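Local atomic coordinates of ATP:cob(I)alamin adenosyltransferase (Salmonella enterica subsp. enterica serovar Livingstone, PDB entry 5CX7), a protein that binds heme in a GAF-related C-terminal domain and, as the full-length enzyme, probably converts cob(I)alamin to adenosylcobalamin, the cofactor for propanediol dehydratase. Residues 29-34 / 130-135; 81-84 / 88-91; 38-43 / 65-70. All coordinates share one frame; numbering follows the deposited sequence.

Contact 1: 29-34 / 130-135; sequences QQLQVP and DMDIAQ
L31 and I133 run alongside and past each other in opposite directions, L31 reaching toward 130-135 and I133 toward 29-34. The touching branch of L31 is CD1. It lies 3.9 Å from I133 CG1, and the same L31 CD1 is 4.1 Å from I133 CD1, so one methyl rests along the outer half of the isoleucine chain. V33 meets the tip of that chain at an oblique angle, with V33 CG1 and I133 CD1 4.2 Å apart. A chi1 of 53° sets CG1 of V33 between its own backbone N and carbonyl carbon, and this is the branch that faces the isoleucine.

Between L31 and V33 the chain leaves helix 14-31 through a Schellman motif. Q32 takes a positive phi of 57°, and its N is 3.0 Å from Q29 O, one of the two bonds that fold the chain back into the last turn. The reversal brings V33 round to the same side as L31, and together they make a small apolar edge for helix 127-139. I133 also packs on A24 and A28 of helix 14-31, on V35 and on I122 of strand 115-123, and so touches both that helix and the sheet.

D132 flanks the outer side of the contact. Its OD2 comes within 3.9 Å of L31 CD1 but forms no bond there; the polar partner of that oxygen is R27, a turn back on the same helix as L31, in a salt bridge to NH2. Helix 14-31 also carries H18, the probable axial heme ligand. With no hydrogen bond running directly between 29-34 and 130-135, these segments meet chiefly through apolar groups, the D132 carboxylate only brushing L31, and the R27-D132 salt bridge beside them adds a directional polar tie between the helices.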
ATOM      1  N   GLN E  29      22.471 -25.817   7.065  1.00 18.85           N
ATOM      2  CA  GLN E  29      22.622 -26.816   8.144  1.00 23.53           C
ATOM      3  C   GLN E  29      24.089 -26.949   8.641  1.00 25.00           C
ATOM      4  O   GLN E  29      24.314 -26.987   9.841  1.00 22.71           O
ATOM      5  CB  GLN E  29      22.102 -28.185   7.711  1.00 25.96           C
ATOM      6  CG  GLN E  29      20.605 -28.217   7.606  1.00 28.95           C
ATOM      7  CD  GLN E  29      20.066 -29.470   6.944  1.00 31.69           C
ATOM      8  OE1 GLN E  29      20.779 -30.184   6.263  1.00 31.21           O
ATOM      9  NE2 GLN E  29      18.820 -29.731   7.155  1.00 32.19           N
ATOM     10  N   GLN E  30      25.063 -26.965   7.722  1.00 22.14           N
ATOM     11  CA  GLN E  30      26.452 -27.045   8.111  1.00 23.65           C
ATOM     12  C   GLN E  30      26.859 -25.840   8.926  1.00 24.68           C
ATOM     13  O   GLN E  30      27.655 -25.956   9.854  1.00 23.84           O
ATOM     14  CB  GLN E  30      27.386 -27.134   6.890  1.00 26.78           C
ATOM     15  CG  GLN E  30      27.334 -28.486   6.197  1.00 28.76           C
ATOM     16  CD  GLN E  30      27.976 -28.525   4.804  1.00 28.26           C
ATOM     17  OE1 GLN E  30      28.543 -27.559   4.305  1.00 22.02           O
ATOM     18  NE2 GLN E  30      27.651 -29.590   4.087  1.00 34.97           N
ATOM     19  N   LEU E  31      26.340 -24.661   8.528  1.00 22.08           N
ATOM     20  CA  LEU E  31      26.662 -23.449   9.232  1.00 22.43           C
ATOM     21  C   LEU E  31      25.862 -23.292  10.503  1.00 22.25           C
ATOM     22  O   LEU E  31      26.108 -22.327  11.205  1.00 24.59           O
ATOM     23  CB  LEU E  31      26.493 -22.236   8.306  1.00 22.49           C
ATOM     24  CG  LEU E  31      27.411 -22.195   7.090  1.00 23.54           C
ATOM     25  CD1 LEU E  31      27.166 -20.960   6.260  1.00 25.47           C
ATOM     26  CD2 LEU E  31      28.891 -22.250   7.492  1.00 25.84           C
ATOM     27  N   GLN E  32      24.880 -24.154  10.705  1.00 17.93           N
ATOM     28  CA  GLN E  32      23.924 -24.079  11.811  1.00 22.23           C
ATOM     29  C   GLN E  32      23.138 -22.731  11.860  1.00 22.35           C
ATOM     30  O   GLN E  32      23.021 -22.118  12.919  1.00 16.58           O
ATOM     31  CB  GLN E  32      24.631 -24.307  13.139  1.00 24.30           C
ATOM     32  CG  GLN E  32      25.221 -25.709  13.188  1.00 26.82           C
ATOM     33  CD  GLN E  32      25.743 -26.082  14.571  1.00 30.46           C
ATOM     34  OE1 GLN E  32      25.084 -26.818  15.233  1.00 43.61           O
ATOM     35  NE2 GLN E  32      26.921 -25.639  14.970  1.00 34.26           N
ATOM     36  N   VAL E  33      22.707 -22.267  10.699  1.00 21.49           N
ATOM     37  CA  VAL E  33      21.900 -21.068  10.647  1.00 22.75           C
ATOM     38  C   VAL E  33      20.669 -21.371   9.778  1.00 20.78           C
ATOM     39  O   VAL E  33      20.804 -21.866   8.677  1.00 21.54           O
ATOM     40  CB  VAL E  33      22.681 -19.840  10.213  1.00 29.33           C
ATOM     41  CG1 VAL E  33      23.410 -20.059   8.920  1.00 32.06           C
ATOM     42  CG2 VAL E  33      21.764 -18.623  10.103  1.00 32.15           C
ATOM     43  N   PRO E  34      19.489 -21.204  10.343  1.00 16.87           N
ATOM     44  CA  PRO E  34      18.307 -21.386   9.521  1.00 16.01           C
ATOM     45  C   PRO E  34      18.038 -20.223   8.579  1.00 14.30           C
ATOM     46  O   PRO E  34      18.096 -19.078   9.005  1.00 15.41           O
ATOM     47  CB  PRO E  34      17.176 -21.501  10.556  1.00 17.14           C
ATOM     48  CG  PRO E  34      17.651 -20.812  11.765  1.00 16.76           C
ATOM     49  CD  PRO E  34      19.151 -20.793  11.733  1.00 17.85           C
ATOM     50  N   ASP E 130      24.975 -15.623   4.309  1.00 13.83           N
ATOM     51  CA  ASP E 130      24.005 -15.691   3.259  1.00 13.42           C
ATOM     52  C   ASP E 130      24.671 -15.801   1.890  1.00 12.15           C
ATOM     53  O   ASP E 130      24.256 -16.622   1.079  1.00 12.76           O
ATOM     54  CB  ASP E 130      23.103 -14.420   3.245  1.00 12.86           C
ATOM     55  CG  ASP E 130      22.192 -14.285   4.410  1.00 14.47           C
ATOM     56  OD1 ASP E 130      21.833 -15.230   5.164  1.00 13.99           O
ATOM     57  OD2 ASP E 130      21.645 -13.108   4.588  1.00 14.41           O
ATOM     58  N   MET E 131      25.758 -15.069   1.692  1.00 11.35           N
ATOM     59  CA  MET E 131      26.530 -15.162   0.493  1.00 11.98           C
ATOM     60  C   MET E 131      27.166 -16.563   0.357  1.00 12.83           C
ATOM     61  O   MET E 131      27.265 -17.093  -0.743  1.00 12.26           O
ATOM     62  CB  MET E 131      27.573 -14.066   0.426  1.00 11.87           C
ATOM     63  CG  MET E 131      26.934 -12.641   0.220  1.00 12.25           C
ATOM     64  SD  MET E 131      28.065 -11.309   0.415  1.00 16.09           S
ATOM     65  CE  MET E 131      29.005 -11.541  -1.084  1.00 16.37           C
ATOM     66  N   ASP E 132      27.754 -17.052   1.409  1.00 15.01           N
ATOM     67  CA  ASP E 132      28.371 -18.400   1.420  1.00 14.72           C
ATOM     68  C   ASP E 132      27.388 -19.443   1.017  1.00 17.30           C
ATOM     69  O   ASP E 132      27.658 -20.283   0.124  1.00 18.37           O
ATOM     70  CB  ASP E 132      28.911 -18.648   2.825  1.00 15.22           C
ATOM     71  CG  ASP E 132      29.599 -20.056   3.007  1.00 16.36           C
ATOM     72  OD1 ASP E 132      29.248 -20.997   2.307  1.00 16.34           O
ATOM     73  OD2 ASP E 132      30.302 -20.200   4.000  1.00 20.46           O
ATOM     74  N   ILE E 133      26.228 -19.433   1.649  1.00 16.35           N
ATOM     75  CA  ILE E 133      25.150 -20.359   1.285  1.00 14.89           C
ATOM     76  C   ILE E 133      24.718 -20.266  -0.182  1.00 15.11           C
ATOM     77  O   ILE E 133      24.647 -21.283  -0.837  1.00 13.45           O
ATOM     78  CB  ILE E 133      23.950 -20.193   2.211  1.00 14.18           C
ATOM     79  CG1 ILE E 133      24.334 -20.587   3.674  1.00 16.14           C
ATOM     80  CG2 ILE E 133      22.755 -20.998   1.765  1.00 13.83           C
ATOM     81  CD1 ILE E 133      23.447 -19.976   4.739  1.00 14.72           C
ATOM     82  N   ALA E 134      24.519 -19.037  -0.659  1.00 15.16           N
ATOM     83  CA  ALA E 134      24.153 -18.808  -2.022  1.00 15.56           C
ATOM     84  C   ALA E 134      25.239 -19.321  -2.987  1.00 16.17           C
ATOM     85  O   ALA E 134      24.926 -19.989  -3.949  1.00 15.82           O
ATOM     86  CB  ALA E 134      23.900 -17.327  -2.253  1.00 14.69           C
ATOM     87  N   GLN E 135      26.473 -18.977  -2.731  1.00 15.98           N
ATOM     88  CA  GLN E 135      27.596 -19.411  -3.588  1.00 20.75           C
ATOM     89  C   GLN E 135      27.759 -20.922  -3.619  1.00 17.29           C
ATOM     90  O   GLN E 135      27.996 -21.502  -4.667  1.00 19.32           O
ATOM     91  CB  GLN E 135      28.909 -18.778  -3.141  1.00 19.55           C
ATOM     92  CG  GLN E 135      29.015 -17.288  -3.418  1.00 22.16           C
ATOM     93  CD  GLN E 135      30.030 -16.617  -2.475  1.00 25.86           C
ATOM     94  OE1 GLN E 135      30.794 -17.274  -1.819  1.00 30.54           O
ATOM     95  NE2 GLN E 135      29.999 -15.298  -2.405  1.00 25.42           N
TER

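Contact 2: 81-84 / 88-91; sequences SDVV and AALY
V83 and L90 meet through both backbone and side chain. L90 N donates to V83 O over 2.9 Å, approaching nearly in line with the carbonyl, although the N-H itself is bent (146°). A89 N also lies near this oxygen, but its angle is too poor for a bond. The methyl of A88 rests against two successive carbonyl oxygens, with CB 3.2 Å from D82 O and 3.4 Å from V83 O. The side chains of V83 and L90 lie alongside each other and point the same way, V83 CG1 being 4.0 Å from L90 CD1. V83 has a chi1 of 80°, which directs CG1 to the leucine tip and leaves CG2 near both L90 CG and the methyl of A89.

A type I beta turn from A88 to Y91 presents L90 N to the carbonyl. Its own closing bond is weak, 3.3 Å from Y91 N to A88 O. At the far end of the turn, the CA-H of Y91 points at V84 O in a fairly straight contact (3.6 Å from CA to O, 164° at the hydrogen), and V84 CG1 lies 3.7 Å from L90 O. Segment 81-83 coils as in a helix, yet V83 O goes to L90 N.

Further out, the start of 81-84 is held by S81, whose OG has two acceptors, H78 O and T103 O, for one proton, while S81 O accepts from Q85 NE2. V84 packs on L93 and E94 of helix 93-96, the helix that supplies the sodium site residues E94 and S95. Other subunits pack on part of the contact: L90 lies on F104 of a second subunit, V84 on Y91 of a third, and Y91 against the Y91 residues of both.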
ATOM      1  N   SER E  81      25.866  -2.519  -2.951  1.00 17.48           N
ATOM      2  CA  SER E  81      26.074  -1.868  -1.666  1.00 19.45           C
ATOM      3  C   SER E  81      26.793  -0.547  -1.784  1.00 19.59           C
ATOM      4  O   SER E  81      26.316   0.424  -1.216  1.00 17.62           O
ATOM      5  CB  SER E  81      26.858  -2.759  -0.706  1.00 22.48           C
ATOM      6  OG  SER E  81      26.199  -4.007  -0.666  1.00 25.21           O
ATOM      7  N   ASP E  82      27.854  -0.480  -2.603  1.00 17.91           N
ATOM      8  CA  ASP E  82      28.566   0.768  -2.756  1.00 17.35           C
ATOM      9  C   ASP E  82      27.710   1.848  -3.490  1.00 15.86           C
ATOM     10  O   ASP E  82      27.779   3.037  -3.168  1.00 15.46           O
ATOM     11  CB  ASP E  82      29.855   0.590  -3.526  1.00 19.39           C
ATOM     12  CG  ASP E  82      30.901  -0.191  -2.733  1.00 27.45           C
ATOM     13  OD1 ASP E  82      30.756  -0.296  -1.501  1.00 28.43           O
ATOM     14  OD2 ASP E  82      31.836  -0.702  -3.379  1.00 30.27           O
ATOM     15  N   VAL E  83      26.958   1.424  -4.480  1.00 14.90           N
ATOM     16  CA  VAL E  83      26.329   2.383  -5.430  1.00 18.05           C
ATOM     17  C   VAL E  83      25.081   3.063  -4.866  1.00 16.40           C
ATOM     18  O   VAL E  83      24.597   4.098  -5.361  1.00 16.83           O
ATOM     19  CB  VAL E  83      26.083   1.714  -6.806  1.00 16.53           C
ATOM     20  CG1 VAL E  83      24.835   0.837  -6.830  1.00 17.66           C
ATOM     21  CG2 VAL E  83      26.012   2.726  -7.938  1.00 19.60           C
ATOM     22  N   VAL E  84      24.564   2.539  -3.770  1.00 14.47           N
ATOM     23  CA  VAL E  84      23.392   3.186  -3.083  1.00 12.49           C
ATOM     24  C   VAL E  84      23.763   4.006  -1.849  1.00 13.17           C
ATOM     25  O   VAL E  84      22.890   4.574  -1.163  1.00 12.11           O
ATOM     26  CB  VAL E  84      22.309   2.157  -2.723  1.00 12.43           C
ATOM     27  CG1 VAL E  84      21.838   1.445  -3.963  1.00 12.89           C
ATOM     28  CG2 VAL E  84      22.766   1.179  -1.628  1.00 13.01           C
ATOM     29  N   ALA E  88      26.788   8.356  -3.656  1.00 16.46           N
ATOM     30  CA  ALA E  88      26.961   7.466  -4.777  1.00 16.94           C
ATOM     31  C   ALA E  88      25.802   7.542  -5.751  1.00 16.51           C
ATOM     32  O   ALA E  88      24.800   8.230  -5.525  1.00 19.33           O
ATOM     33  CB  ALA E  88      27.136   6.013  -4.283  1.00 16.13           C
ATOM     34  N   ALA E  89      25.983   6.919  -6.899  1.00 16.17           N
ATOM     35  CA  ALA E  89      25.178   7.239  -8.096  1.00 15.43           C
ATOM     36  C   ALA E  89      23.657   6.932  -7.952  1.00 14.52           C
ATOM     37  O   ALA E  89      22.822   7.673  -8.493  1.00 14.47           O
ATOM     38  CB  ALA E  89      25.740   6.564  -9.337  1.00 14.14           C
ATOM     39  N   LEU E  90      23.327   5.853  -7.216  1.00 13.55           N
ATOM     40  CA  LEU E  90      22.005   5.411  -6.998  1.00 14.09           C
ATOM     41  C   LEU E  90      21.550   5.519  -5.542  1.00 13.72           C
ATOM     42  O   LEU E  90      20.641   4.789  -5.104  1.00 14.97           O
ATOM     43  CB  LEU E  90      21.820   3.961  -7.512  1.00 15.31           C
ATOM     44  CG  LEU E  90      22.182   3.728  -8.970  1.00 15.67           C
ATOM     45  CD1 LEU E  90      21.990   2.244  -9.298  1.00 17.24           C
ATOM     46  CD2 LEU E  90      21.373   4.600  -9.935  1.00 15.96           C
ATOM     47  N   TYR E  91      22.079   6.495  -4.831  1.00 14.41           N
ATOM     48  CA  TYR E  91      21.513   6.848  -3.522  1.00 15.38           C
ATOM     49  C   TYR E  91      19.959   6.978  -3.594  1.00 13.81           C
ATOM     50  O   TYR E  91      19.407   7.619  -4.486  1.00 14.08           O
ATOM     51  CB  TYR E  91      22.133   8.153  -2.997  1.00 13.58           C
ATOM     52  CG  TYR E  91      21.499   8.586  -1.713  1.00 15.26           C
ATOM     53  CD1 TYR E  91      21.764   7.942  -0.538  1.00 17.14           C
ATOM     54  CD2 TYR E  91      20.577   9.653  -1.702  1.00 14.98           C
ATOM     55  CE1 TYR E  91      21.148   8.285   0.647  1.00 17.74           C
ATOM     56  CE2 TYR E  91      19.906   9.989  -0.526  1.00 18.17           C
ATOM     57  CZ  TYR E  91      20.214   9.339   0.643  1.00 18.81           C
ATOM     58  OH  TYR E  91      19.556   9.676   1.786  1.00 20.66           O
TER

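Contact 3: 38-43 / 65-70; sequences SIVDAH and KKAWTA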
ATOM      1  N   SER E  38      15.162 -18.611  -1.762  1.00 13.06           N
ATOM      2  CA  SER E  38      14.224 -18.216  -2.732  1.00 14.12           C
ATOM      3  C   SER E  38      14.872 -18.216  -4.094  1.00 12.50           C
ATOM      4  O   SER E  38      15.981 -17.746  -4.268  1.00 13.39           O
ATOM      5  CB  SER E  38      13.654 -16.787  -2.426  1.00 15.57           C
ATOM      6  OG  SER E  38      12.885 -16.297  -3.556  1.00 22.05           O
ATOM      7  N   ILE E  39      14.141 -18.717  -5.055  1.00 12.83           N
ATOM      8  CA  ILE E  39      14.574 -18.737  -6.464  1.00 12.54           C
ATOM      9  C   ILE E  39      13.452 -18.042  -7.262  1.00 12.83           C
ATOM     10  O   ILE E  39      12.316 -18.419  -7.164  1.00 10.02           O
ATOM     11  CB  ILE E  39      14.809 -20.142  -7.007  1.00 13.05           C
ATOM     12  CG1 ILE E  39      15.830 -20.889  -6.121  1.00 13.51           C
ATOM     13  CG2 ILE E  39      15.327 -20.087  -8.427  1.00 14.14           C
ATOM     14  CD1 ILE E  39      15.950 -22.359  -6.404  1.00 14.83           C
ATOM     15  N   VAL E  40      13.880 -17.125  -8.119  1.00 14.83           N
ATOM     16  CA  VAL E  40      13.014 -16.517  -9.121  1.00 16.54           C
ATOM     17  C   VAL E  40      13.536 -16.864 -10.534  1.00 15.84           C
ATOM     18  O   VAL E  40      14.687 -17.234 -10.712  1.00 17.52           O
ATOM     19  CB  VAL E  40      12.866 -14.987  -8.955  1.00 15.35           C
ATOM     20  CG1 VAL E  40      12.359 -14.622  -7.581  1.00 15.58           C
ATOM     21  CG2 VAL E  40      14.165 -14.284  -9.258  1.00 15.25           C
ATOM     22  N   ASP E  41      12.638 -16.863 -11.498  1.00 14.86           N
ATOM     23  CA  ASP E  41      13.005 -17.089 -12.876  1.00 15.43           C
ATOM     24  C   ASP E  41      13.539 -15.815 -13.513  1.00 17.38           C
ATOM     25  O   ASP E  41      13.672 -14.771 -12.862  1.00 14.59           O
ATOM     26  CB  ASP E  41      11.852 -17.763 -13.665  1.00 16.45           C
ATOM     27  CG  ASP E  41      10.667 -16.836 -13.929  1.00 17.74           C
ATOM     28  OD1 ASP E  41      10.744 -15.611 -13.739  1.00 19.97           O
ATOM     29  OD2 ASP E  41       9.638 -17.423 -14.311  1.00 21.02           O
ATOM     30  N   ALA E  42      13.882 -15.891 -14.794  1.00 18.09           N
ATOM     31  CA  ALA E  42      14.443 -14.731 -15.494  1.00 21.62           C
ATOM     32  C   ALA E  42      13.514 -13.542 -15.583  1.00 24.52           C
ATOM     33  O   ALA E  42      13.978 -12.445 -15.861  1.00 28.12           O
ATOM     34  CB  ALA E  42      14.877 -15.127 -16.920  1.00 24.81           C
ATOM     35  N   HIS E  43      12.223 -13.732 -15.371  1.00 21.89           N
ATOM     36  CA  HIS E  43      11.260 -12.608 -15.376  1.00 21.76           C
ATOM     37  C   HIS E  43      10.954 -12.125 -13.970  1.00 20.17           C
ATOM     38  O   HIS E  43      10.129 -11.261 -13.770  1.00 20.04           O
ATOM     39  CB  HIS E  43       9.996 -13.091 -16.114  1.00 24.44           C
ATOM     40  CG  HIS E  43      10.337 -13.875 -17.338  1.00 28.57           C
ATOM     41  ND1 HIS E  43      10.984 -13.310 -18.417  1.00 32.50           N
ATOM     42  CD2 HIS E  43      10.269 -15.205 -17.590  1.00 32.07           C
ATOM     43  CE1 HIS E  43      11.253 -14.249 -19.302  1.00 34.10           C
ATOM     44  NE2 HIS E  43      10.832 -15.407 -18.825  1.00 35.21           N
ATOM     45  N   LYS E  65      13.054 -10.981  -2.095  1.00 12.26           N
ATOM     46  CA  LYS E  65      13.529  -9.664  -2.618  1.00 12.15           C
ATOM     47  C   LYS E  65      14.932  -9.700  -3.174  1.00 11.94           C
ATOM     48  O   LYS E  65      15.242  -9.049  -4.186  1.00 10.82           O
ATOM     49  CB  LYS E  65      13.382  -8.561  -1.561  1.00 12.37           C
ATOM     50  CG  LYS E  65      11.877  -8.222  -1.348  1.00 13.70           C
ATOM     51  CD  LYS E  65      11.720  -7.170  -0.305  1.00 12.86           C
ATOM     52  CE  LYS E  65      10.227  -6.641  -0.386  1.00 14.52           C
ATOM     53  NZ  LYS E  65      10.057  -5.504   0.516  1.00 14.09           N
ATOM     54  N   LYS E  66      15.836 -10.343  -2.457  1.00 11.62           N
ATOM     55  CA  LYS E  66      17.192 -10.494  -3.019  1.00 10.80           C
ATOM     56  C   LYS E  66      17.220 -11.160  -4.355  1.00  9.50           C
ATOM     57  O   LYS E  66      17.994 -10.800  -5.264  1.00 10.77           O
ATOM     58  CB  LYS E  66      18.107 -11.208  -2.029  1.00 10.86           C
ATOM     59  CG  LYS E  66      18.473 -10.432  -0.812  1.00 11.48           C
ATOM     60  CD  LYS E  66      19.472 -11.229   0.075  1.00 11.17           C
ATOM     61  CE  LYS E  66      19.540 -10.641   1.479  1.00 11.94           C
ATOM     62  NZ  LYS E  66      20.445 -11.411   2.371  1.00 12.20           N
ATOM     63  N   ALA E  67      16.441 -12.236  -4.488  1.00 10.78           N
ATOM     64  CA  ALA E  67      16.401 -12.998  -5.699  1.00 11.51           C
ATOM     65  C   ALA E  67      15.844 -12.178  -6.822  1.00 11.74           C
ATOM     66  O   ALA E  67      16.407 -12.141  -7.957  1.00 10.54           O
ATOM     67  CB  ALA E  67      15.580 -14.242  -5.504  1.00 12.74           C
ATOM     68  N   TRP E  68      14.751 -11.444  -6.501  1.00 11.14           N
ATOM     69  CA  TRP E  68      14.154 -10.562  -7.494  1.00 13.40           C
ATOM     70  C   TRP E  68      15.091  -9.417  -7.926  1.00 13.35           C
ATOM     71  O   TRP E  68      15.198  -9.133  -9.133  1.00 15.38           O
ATOM     72  CB  TRP E  68      12.855  -9.940  -6.940  1.00 13.59           C
ATOM     73  CG  TRP E  68      12.141  -9.158  -7.975  1.00 13.38           C
ATOM     74  CD1 TRP E  68      11.236  -9.611  -8.846  1.00 15.54           C
ATOM     75  CD2 TRP E  68      12.210  -7.755  -8.173  1.00 14.60           C
ATOM     76  NE1 TRP E  68      10.735  -8.586  -9.637  1.00 14.93           N
ATOM     77  CE2 TRP E  68      11.303  -7.431  -9.246  1.00 15.17           C
ATOM     78  CE3 TRP E  68      12.921  -6.727  -7.571  1.00 15.34           C
ATOM     79  CZ2 TRP E  68      11.091  -6.142  -9.682  1.00 14.62           C
ATOM     80  CZ3 TRP E  68      12.782  -5.429  -8.101  1.00 15.56           C
ATOM     81  CH2 TRP E  68      11.841  -5.157  -9.093  1.00 15.53           C
ATOM     82  N   THR E  69      15.779  -8.817  -6.961  1.00 12.61           N
ATOM     83  CA  THR E  69      16.737  -7.754  -7.248  1.00 13.14           C
ATOM     84  C   THR E  69      17.801  -8.208  -8.264  1.00 13.52           C
ATOM     85  O   THR E  69      18.194  -7.457  -9.140  1.00 12.80           O
ATOM     86  CB  THR E  69      17.423  -7.314  -5.943  1.00 14.17           C
ATOM     87  OG1 THR E  69      16.465  -6.805  -4.998  1.00 17.51           O
ATOM     88  CG2 THR E  69      18.432  -6.253  -6.187  1.00 13.94           C
ATOM     89  N   ALA E  70      18.350  -9.408  -7.999  1.00 13.40           N
ATOM     90  CA  ALA E  70      19.375  -9.960  -8.832  1.00 13.69           C
ATOM     91  C   ALA E  70      18.927  -9.953 -10.283  1.00 12.36           C
ATOM     92  O   ALA E  70      19.723  -9.625 -11.185  1.00 14.37           O
ATOM     93  CB  ALA E  70      19.781 -11.367  -8.364  1.00 16.41           C
TER
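K65 O is gripped twice by T69, which sends its OG1 (2.7 Å) and its backbone N (2.8 Å) to opposite faces of the carbonyl plane. T69 OG1 is further bonded with V102 N, so this side of helix 59-72 is tied to a loop while A67 turns toward strand 36-41. There the axes of 38-41 and 65-70 come within 7.3 Å at their closest, their N-to-C directions differing by 31°.

The valine V40 straddles the A67 backbone and methyl. Its CG1 is 3.9 Å from A67 CB, and its CG2 is 3.4 Å from A67 O. The alanine methyl also reaches S38, 3.7 Å from A67 CB to S38 O. I39, between these two strand residues, faces the other way and packs on L17, L20 and T21 of helix 14-31. At D41 an Asx turn begins the reversal toward strand 46-51: H43 N is 2.9 Å from D41 OD1, which it meets from above the carboxylate plane, and OD1 also accepts from T45 N.

No hydrogen bond joins strand and helix here; the small A67 is consistent with their close approach, and between these segments the cohesion is van der Waals packing in a buried layer.

From the N terminus, helix 14-31 ends in 29-34, the first half of contact 1. The chain then enters strand 36-41, and contact 3 brings helix 59-72 back onto it, closing a loop that includes strand 46-51. Contact 2 follows in series, a tight closure around residues 85-87 at the subunit interface, its centre 27 Å from that of contact 1. After strands 107-112 and 115-123, helix 127-139 returns to 29-34, so contact 1 encloses both others and none cross. Contacts 1 and 3 are joined directly by a salt bridge, D130 OD2 to K66 NZ at 3.0 Å. Contacts 2 and 3 do not touch, but both reach the second subunit.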